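Local coordinates for nitroreductase family protein (Lactobacillus plantarum, PDB 4QLX), which reduces the carbon-carbon double bond of an enone fatty acid with NADH and FMN, a step in the saturation of polyunsaturated fatty acids, at residues N167-I172 and G193-K198; H23-F28 and G163-A168. All coordinates share one frame; numbering follows the deposited sequence.

Contact 1: residues N167-I172 and G193-K198. With FMN (flavin mononucleotide), chain C; KTC (10-oxooctadecanoic acid), chain I.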
loop_
_atom_site.group_PDB
_atom_site.type_symbol
_atom_site.label_atom_id
_atom_site.label_comp_id
_atom_site.label_asym_id
_atom_site.label_seq_id
_atom_site.Cartn_x
_atom_site.Cartn_y
_atom_site.Cartn_z
ATOM N N ASN A 167 5.618 10.266 7.079
ATOM C CA ASN A 167 4.977 9.490 8.121
ATOM C C ASN A 167 3.508 9.340 7.789
ATOM O O ASN A 167 2.841 10.328 7.470
ATOM C CB ASN A 167 5.149 10.157 9.494
ATOM C CG ASN A 167 4.261 9.534 10.566
ATOM O OD1 ASN A 167 3.417 10.205 11.162
ATOM N ND2 ASN A 167 4.444 8.241 10.809
ATOM N N ALA A 168 3.013 8.105 7.843
ATOM C CA ALA A 168 1.583 7.849 7.723
ATOM C C ALA A 168 1.005 7.880 9.121
ATOM O O ALA A 168 1.671 7.460 10.076
ATOM C CB ALA A 168 1.308 6.502 7.027
ATOM N N PHE A 169 -0.196 8.437 9.278
ATOM C CA PHE A 169 -0.796 8.513 10.613
ATOM C C PHE A 169 -2.319 8.548 10.579
ATOM O O PHE A 169 -2.912 9.217 9.736
ATOM C CB PHE A 169 -0.263 9.731 11.388
ATOM C CG PHE A 169 -0.707 11.057 10.834
ATOM C CD1 PHE A 169 0.049 11.701 9.864
ATOM C CD2 PHE A 169 -1.867 11.664 11.293
ATOM C CE1 PHE A 169 -0.343 12.919 9.356
ATOM C CE2 PHE A 169 -2.274 12.884 10.784
ATOM C CZ PHE A 169 -1.506 13.516 9.807
ATOM N N SER A 170 -2.944 7.817 11.498
ATOM C CA SER A 170 -4.394 7.823 11.620
ATOM C C SER A 170 -4.819 8.209 13.029
ATOM O O SER A 170 -5.973 8.006 13.407
ATOM C CB SER A 170 -4.973 6.456 11.247
ATOM O OG SER A 170 -4.543 5.467 12.173
ATOM N N GLY A 171 -3.890 8.788 13.794
ATOM C CA GLY A 171 -4.201 9.285 15.126
ATOM C C GLY A 171 -4.978 10.577 14.989
ATOM O O GLY A 171 -4.411 11.670 15.107
ATOM N N ILE A 172 -6.272 10.454 14.697
ATOM C CA ILE A 172 -7.100 11.612 14.397
ATOM C C ILE A 172 -8.446 11.544 15.091
ATOM O O ILE A 172 -8.804 10.530 15.668
ATOM C CB ILE A 172 -7.334 11.753 12.882
ATOM C CG1 ILE A 172 -8.042 10.505 12.335
ATOM C CG2 ILE A 172 -6.012 11.978 12.164
ATOM C CD1 ILE A 172 -8.443 10.605 10.857
ATOM N N GLY A 193 -3.553 10.382 7.303
ATOM C CA GLY A 193 -2.756 11.489 6.807
ATOM C C GLY A 193 -1.375 11.001 6.404
ATOM O O GLY A 193 -0.854 10.034 6.967
ATOM N N ILE A 194 -0.796 11.648 5.404
ATOM C CA ILE A 194 0.593 11.402 5.030
ATOM C C ILE A 194 1.360 12.709 5.205
ATOM O O ILE A 194 1.178 13.642 4.421
ATOM C CB ILE A 194 0.750 10.916 3.574
ATOM C CG1 ILE A 194 -0.108 9.669 3.276
ATOM C CG2 ILE A 194 2.211 10.661 3.235
ATOM C CD1 ILE A 194 0.204 8.454 4.115
ATOM N N ALA A 195 2.205 12.793 6.232
ATOM C CA ALA A 195 3.051 13.970 6.397
ATOM C C ALA A 195 4.302 13.796 5.565
ATOM O O ALA A 195 4.917 12.747 5.614
ATOM C CB ALA A 195 3.409 14.187 7.881
ATOM N N ILE A 196 4.688 14.825 4.815
ATOM C CA ILE A 196 5.844 14.744 3.919
ATOM C C ILE A 196 6.805 15.926 4.120
ATOM O O ILE A 196 6.367 17.062 4.323
ATOM C CB ILE A 196 5.398 14.725 2.427
ATOM C CG1 ILE A 196 4.372 13.611 2.161
ATOM C CG2 ILE A 196 6.588 14.613 1.485
ATOM C CD1 ILE A 196 3.926 13.523 0.669
ATOM N N GLY A 197 8.109 15.660 4.061
ATOM C CA GLY A 197 9.106 16.721 4.042
ATOM C C GLY A 197 10.513 16.161 4.002
ATOM O O GLY A 197 10.690 14.960 3.807
ATOM N N LYS A 198 11.513 17.026 4.168
ATOM C CA LYS A 198 12.905 16.598 4.328
ATOM C C LYS A 198 13.165 16.237 5.769
ATOM O O LYS A 198 12.786 16.982 6.666
ATOM C CB LYS A 198 13.901 17.694 3.919
ATOM C CG LYS A 198 14.249 17.771 2.447
ATOM C CD LYS A 198 15.215 16.666 2.045
ATOM C CE LYS A 198 16.517 16.751 2.826
ATOM N NZ LYS A 198 17.489 15.714 2.356
HETATM N N1 FMN C . 2.807 7.270 13.683
HETATM C C2 FMN C . 2.540 8.301 14.559
HETATM O O2 FMN C . 3.456 8.896 15.113
HETATM N N3 FMN C . 1.255 8.685 14.833
HETATM C C4 FMN C . 0.214 8.031 14.216
HETATM O O4 FMN C . -0.940 8.357 14.460
HETATM C C4A FMN C . 0.469 6.985 13.344
HETATM N N5 FMN C . -0.582 6.342 12.743
HETATM C C5A FMN C . -0.359 5.320 11.852
HETATM C C6 FMN C . -1.464 4.723 11.275
HETATM C C7 FMN C . -1.288 3.694 10.367
HETATM C C7M FMN C . -2.471 3.043 9.725
HETATM C C8 FMN C . -0.009 3.271 10.054
HETATM C C8M FMN C . 0.124 2.164 9.061
HETATM C C9 FMN C . 1.110 3.877 10.637
HETATM C C9A FMN C . 0.936 4.917 11.553
HETATM N N10 FMN C . 2.009 5.563 12.183
HETATM C C10 FMN C . 1.765 6.599 13.069
HETATM C "C1'" FMN C . 3.444 5.181 11.920
HETATM C "C2'" FMN C . 3.752 3.832 12.609
HETATM O "O2'" FMN C . 3.897 3.998 14.003
HETATM C "C3'" FMN C . 5.000 3.161 12.040
HETATM O "O3'" FMN C . 4.722 2.780 10.703
HETATM C "C4'" FMN C . 5.439 1.896 12.793
HETATM O "O4'" FMN C . 5.824 2.162 14.126
HETATM C "C5'" FMN C . 6.600 1.224 12.064
HETATM O "O5'" FMN C . 7.698 2.101 11.939
HETATM P P FMN C . 8.259 2.492 10.476
HETATM O O1P FMN C . 9.392 3.472 10.696
HETATM O O2P FMN C . 7.152 3.131 9.654
HETATM O O3P FMN C . 8.773 1.268 9.754
HETATM O O1 KTC I . 10.459 9.425 19.459
HETATM C C17 KTC I . 9.979 8.826 18.499
HETATM O O KTC I . 10.663 8.735 17.355
HETATM C C16 KTC I . 8.620 8.180 18.603
HETATM C C15 KTC I . 8.758 6.694 18.310
HETATM C C14 KTC I . 7.567 6.193 17.506
HETATM C C13 KTC I . 6.277 6.302 18.305
HETATM C C12 KTC I . 5.109 5.693 17.546
HETATM C C11 KTC I . 3.945 5.428 18.491
HETATM C C10 KTC I . 2.754 4.823 17.745
HETATM C C9 KTC I . 2.064 5.861 16.877
HETATM C C8 KTC I . 1.057 5.143 16.016
HETATM O O2 KTC I . 1.429 4.339 15.166
HETATM C C7 KTC I . -0.413 5.414 16.225
HETATM C C6 KTC I . -1.209 4.556 15.252
HETATM C C5 KTC I . -2.543 5.218 14.952
HETATM C C4 KTC I . -3.626 4.652 15.859
HETATM C C3 KTC I . -4.711 5.701 16.015
HETATM C C2 KTC I . -6.092 5.072 15.952
HETATM C C1 KTC I . -7.097 5.894 16.761
HETATM C C KTC I . -7.103 7.364 16.384
#

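Contact 2: residues H23-F28 and G163-A168. With FMN (flavin mononucleotide), chain C; KTC (10-oxooctadecanoic acid), chain I.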
loop_
_atom_site.group_PDB
_atom_site.type_symbol
_atom_site.label_atom_id
_atom_site.label_comp_id
_atom_site.label_asym_id
_atom_site.label_seq_id
_atom_site.Cartn_x
_atom_site.Cartn_y
_atom_site.Cartn_z
ATOM N N HIS A 23 11.702 4.713 6.758
ATOM C CA HIS A 23 11.303 4.816 8.146
ATOM C C HIS A 23 10.284 5.922 8.290
ATOM O O HIS A 23 10.290 6.877 7.518
ATOM C CB HIS A 23 12.521 5.097 9.052
ATOM C CG HIS A 23 13.591 4.054 8.969
ATOM N ND1 HIS A 23 13.568 2.902 9.726
ATOM C CD2 HIS A 23 14.722 3.992 8.226
ATOM C CE1 HIS A 23 14.633 2.172 9.448
ATOM N NE2 HIS A 23 15.350 2.811 8.539
ATOM N N SER A 24 9.424 5.802 9.292
ATOM C CA SER A 24 8.566 6.899 9.677
ATOM C C SER A 24 9.392 8.063 10.179
ATOM O O SER A 24 10.096 7.948 11.193
ATOM C CB SER A 24 7.575 6.466 10.743
ATOM O OG SER A 24 6.469 5.806 10.142
ATOM N N VAL A 25 9.319 9.182 9.466
ATOM C CA VAL A 25 9.970 10.418 9.918
ATOM C C VAL A 25 8.898 11.389 10.401
ATOM O O VAL A 25 7.905 11.607 9.707
ATOM C CB VAL A 25 10.825 11.037 8.805
ATOM C CG1 VAL A 25 11.382 12.392 9.219
ATOM C CG2 VAL A 25 11.955 10.067 8.419
ATOM N N ARG A 26 9.089 11.950 11.601
ATOM C CA ARG A 26 8.057 12.745 12.243
ATOM C C ARG A 26 8.487 14.198 12.452
ATOM O O ARG A 26 7.651 15.075 12.677
ATOM C CB ARG A 26 7.664 12.114 13.585
ATOM C CG ARG A 26 6.868 10.824 13.440
ATOM C CD ARG A 26 6.709 10.080 14.764
ATOM N NE ARG A 26 6.062 8.783 14.553
ATOM C CZ ARG A 26 6.719 7.655 14.288
ATOM N NH1 ARG A 26 8.051 7.652 14.213
ATOM N NH2 ARG A 26 6.044 6.528 14.097
ATOM N N GLN A 27 9.784 14.452 12.368
ATOM C CA GLN A 27 10.290 15.816 12.469
ATOM C C GLN A 27 10.981 16.166 11.178
ATOM O O GLN A 27 11.959 15.528 10.794
ATOM C CB GLN A 27 11.256 15.967 13.642
ATOM C CG GLN A 27 10.661 15.673 14.989
ATOM C CD GLN A 27 11.628 16.023 16.118
ATOM O OE1 GLN A 27 12.630 16.725 15.908
ATOM N NE2 GLN A 27 11.340 15.526 17.315
ATOM N N PHE A 28 10.465 17.168 10.487
ATOM C CA PHE A 28 11.038 17.531 9.209
ATOM C C PHE A 28 11.778 18.845 9.316
ATOM O O PHE A 28 11.613 19.573 10.284
ATOM C CB PHE A 28 9.941 17.600 8.144
ATOM C CG PHE A 28 9.102 16.364 8.085
ATOM C CD1 PHE A 28 7.965 16.246 8.872
ATOM C CD2 PHE A 28 9.475 15.302 7.277
ATOM C CE1 PHE A 28 7.198 15.099 8.823
ATOM C CE2 PHE A 28 8.714 14.154 7.214
ATOM C CZ PHE A 28 7.582 14.046 7.993
ATOM N N GLY A 163 13.311 12.017 -2.875
ATOM C CA GLY A 163 14.350 12.522 -1.996
ATOM C C GLY A 163 13.841 13.045 -0.663
ATOM O O GLY A 163 14.605 13.609 0.113
ATOM N N TYR A 164 12.552 12.843 -0.394
ATOM C CA TYR A 164 11.948 13.267 0.856
ATOM C C TYR A 164 11.789 12.100 1.826
ATOM O O TYR A 164 12.393 11.040 1.649
ATOM C CB TYR A 164 10.587 13.924 0.590
ATOM C CG TYR A 164 10.723 15.135 -0.307
ATOM C CD1 TYR A 164 11.555 16.191 0.053
ATOM C CD2 TYR A 164 10.034 15.224 -1.510
ATOM C CE1 TYR A 164 11.710 17.296 -0.761
ATOM C CE2 TYR A 164 10.179 16.333 -2.336
ATOM C CZ TYR A 164 11.016 17.371 -1.943
ATOM O OH TYR A 164 11.171 18.481 -2.741
ATOM N N ASP A 165 10.978 12.315 2.849
ATOM C CA ASP A 165 10.589 11.261 3.770
ATOM C C ASP A 165 9.203 11.574 4.264
ATOM O O ASP A 165 8.649 12.615 3.915
ATOM C CB ASP A 165 11.577 11.134 4.929
ATOM C CG ASP A 165 12.765 10.275 4.565
ATOM O OD1 ASP A 165 12.580 9.037 4.415
ATOM O OD2 ASP A 165 13.871 10.827 4.398
ATOM N N ALA A 166 8.642 10.687 5.082
ATOM C CA ALA A 166 7.218 10.745 5.351
ATOM C C ALA A 166 6.767 9.896 6.530
ATOM O O ALA A 166 7.424 8.934 6.924
ATOM C CB ALA A 166 6.434 10.313 4.068
ATOM N N ASN A 167 5.618 10.266 7.079
ATOM C CA ASN A 167 4.977 9.490 8.121
ATOM C C ASN A 167 3.508 9.340 7.789
ATOM O O ASN A 167 2.841 10.328 7.470
ATOM C CB ASN A 167 5.149 10.157 9.494
ATOM C CG ASN A 167 4.261 9.534 10.566
ATOM O OD1 ASN A 167 3.417 10.205 11.162
ATOM N ND2 ASN A 167 4.444 8.241 10.809
ATOM N N ALA A 168 3.013 8.105 7.843
ATOM C CA ALA A 168 1.583 7.849 7.723
ATOM C C ALA A 168 1.005 7.880 9.121
ATOM O O ALA A 168 1.671 7.460 10.076
ATOM C CB ALA A 168 1.308 6.502 7.027
HETATM N N1 FMN C . 2.807 7.270 13.683
HETATM C C2 FMN C . 2.540 8.301 14.559
HETATM O O2 FMN C . 3.456 8.896 15.113
HETATM N N3 FMN C . 1.255 8.685 14.833
HETATM C C4 FMN C . 0.214 8.031 14.216
HETATM O O4 FMN C . -0.940 8.357 14.460
HETATM C C4A FMN C . 0.469 6.985 13.344
HETATM N N5 FMN C . -0.582 6.342 12.743
HETATM C C5A FMN C . -0.359 5.320 11.852
HETATM C C6 FMN C . -1.464 4.723 11.275
HETATM C C7 FMN C . -1.288 3.694 10.367
HETATM C C7M FMN C . -2.471 3.043 9.725
HETATM C C8 FMN C . -0.009 3.271 10.054
HETATM C C8M FMN C . 0.124 2.164 9.061
HETATM C C9 FMN C . 1.110 3.877 10.637
HETATM C C9A FMN C . 0.936 4.917 11.553
HETATM N N10 FMN C . 2.009 5.563 12.183
HETATM C C10 FMN C . 1.765 6.599 13.069
HETATM C "C1'" FMN C . 3.444 5.181 11.920
HETATM C "C2'" FMN C . 3.752 3.832 12.609
HETATM O "O2'" FMN C . 3.897 3.998 14.003
HETATM C "C3'" FMN C . 5.000 3.161 12.040
HETATM O "O3'" FMN C . 4.722 2.780 10.703
HETATM C "C4'" FMN C . 5.439 1.896 12.793
HETATM O "O4'" FMN C . 5.824 2.162 14.126
HETATM C "C5'" FMN C . 6.600 1.224 12.064
HETATM O "O5'" FMN C . 7.698 2.101 11.939
HETATM P P FMN C . 8.259 2.492 10.476
HETATM O O1P FMN C . 9.392 3.472 10.696
HETATM O O2P FMN C . 7.152 3.131 9.654
HETATM O O3P FMN C . 8.773 1.268 9.754
HETATM O O1 KTC I . 10.459 9.425 19.459
HETATM C C17 KTC I . 9.979 8.826 18.499
HETATM O O KTC I . 10.663 8.735 17.355
HETATM C C16 KTC I . 8.620 8.180 18.603
HETATM C C15 KTC I . 8.758 6.694 18.310
HETATM C C14 KTC I . 7.567 6.193 17.506
HETATM C C13 KTC I . 6.277 6.302 18.305
HETATM C C12 KTC I . 5.109 5.693 17.546
HETATM C C11 KTC I . 3.945 5.428 18.491
HETATM C C10 KTC I . 2.754 4.823 17.745
HETATM C C9 KTC I . 2.064 5.861 16.877
HETATM C C8 KTC I . 1.057 5.143 16.016
HETATM O O2 KTC I . 1.429 4.339 15.166
HETATM C C7 KTC I . -0.413 5.414 16.225
HETATM C C6 KTC I . -1.209 4.556 15.252
HETATM C C5 KTC I . -2.543 5.218 14.952
HETATM C C4 KTC I . -3.626 4.652 15.859
HETATM C C3 KTC I . -4.711 5.701 16.015
HETATM C C2 KTC I . -6.092 5.072 15.952
HETATM C C1 KTC I . -7.097 5.894 16.761
HETATM C C KTC I . -7.103 7.364 16.384
HETATM O O HOH W 1 9.971 8.007 5.052
HETATM O O HOH W 2 13.473 6.813 6.112
HETATM O O HOH W 3 4.813 5.987 7.945
#

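Contact 1: residues N167-I172 and G193-K198
Strand 165-169, outermost in this chain's antiparallel sheet of the nitroreductase fold, pairs here with strand 188-197. Asn-167 faces Ala-195 and Phe-169 faces Gly-193, both as hydrogen-bonded pairs. Between them Ala-168 and Ile-194 form a non-hydrogen-bonded pair. Four backbone bonds result, among them Ala-195 N to Asn-167 O at 2.8 Å and Gly-193 N to Phe-169 O at 2.8 Å. The Phe-169 ring folds back over the partner strand. Its CG sits between the backbone N and the carbonyl carbon (chi1 68°), and one ring face receives Gly-193 CA in a CH-pi contact, 4.0 Å from the ring centroid. A side chain at Gly-193 would run into Phe-169 CZ. The ring also reaches Ala-195, with CE1 4.2 Å from Ala-195 CB. On the other face of the sheet, Ala-168 CB meets Ile-194 CD1 at 3.7 Å, and Leu-156 of helix 137-161 packs on both. Beyond Phe-169 the chain leaves the sheet and becomes a wall of the flavin site. Ser-170 N donates, over 3.1 Å, to FMN N5, the flavin's redox-active nitrogen. Gly-171 N makes a weak hydrogen bond to FMN O4. Gly-171 is the centre of an inverse gamma turn, and a CB there would clash with O4. The Asn-167 amide packs by the flavin, ND2 3.4 Å from FMN C1', while its OD1 accepts a hydrogen bond from Gln-83.

Contact 2: residues H23-F28 and G163-A168
Asn-167, Asp-165 and Val-25 bury the most surface where loop 23-28 lies against strand 165-169. Asn-167 CB presses on Val-25 O at 3.1 Å, a carbonyl buried without a polar partner in the model. Chi1 of Asn-167 (168°) sets CG anti to the backbone N, and the turn of the amide about chi2 then points ND2 at Ser-24 OG, to which it gives a weak hydrogen bond. Val-25 crosses Asp-165 obliquely, CG2 against CB at 3.7 Å. Its backbone N donates to Ala-166 O at 3.2 Å, nearly straight but from well above the carbonyl plane. Asp-165 OD1 forms a salt bridge with Arg-160, and two waters link this oxygen to the His-23 backbone. Phe-28 CE2 lies 3.6 Å from Asp-165 O. This loop is part of the FMN site of the nitroreductase fold. Ser-24 holds the phosphate twice, through N to O1P and through OG to O2P. OG also accepts from a water that Ala-168 N binds. Arg-26 runs extended from CG to NE and donates from NE to FMN O2 at 2.7 Å. Its guanidinium has C14 of the bound 10-oxooctadecanoic acid over one face and Asn-167 ND2 over the opposite face, 4.0 Å from NH2. An alanine at Arg-26 would probably leave FMN O2 without this charged donor and open a gap between the fatty acid chain and the Asn-167 amide.

From the N terminus, the chain leaves helix 15-20 and enters loop 23-28. It then passes strands 58-63 and 89-96 and a run of helices ending in 137-161 before it reaches strand 165-169. There contact 2 closes a loop of 134 intervening residues. Contact 1 closes a much shorter one, from the end of that strand through helix 177-181 to strand 188-197. The two loops follow one another along the chain, and the contacts share Asn-167 and Ala-168. Strand 188-197 pairs along one edge of strand 165-169. Loop 23-28 meets the other edge at Val-25, and its Phe-28 reaches over to Ala-195. Asp-165 N probably hydrogen-bonds to Gly-197 O. Both contacts touch FMN and the fatty acid.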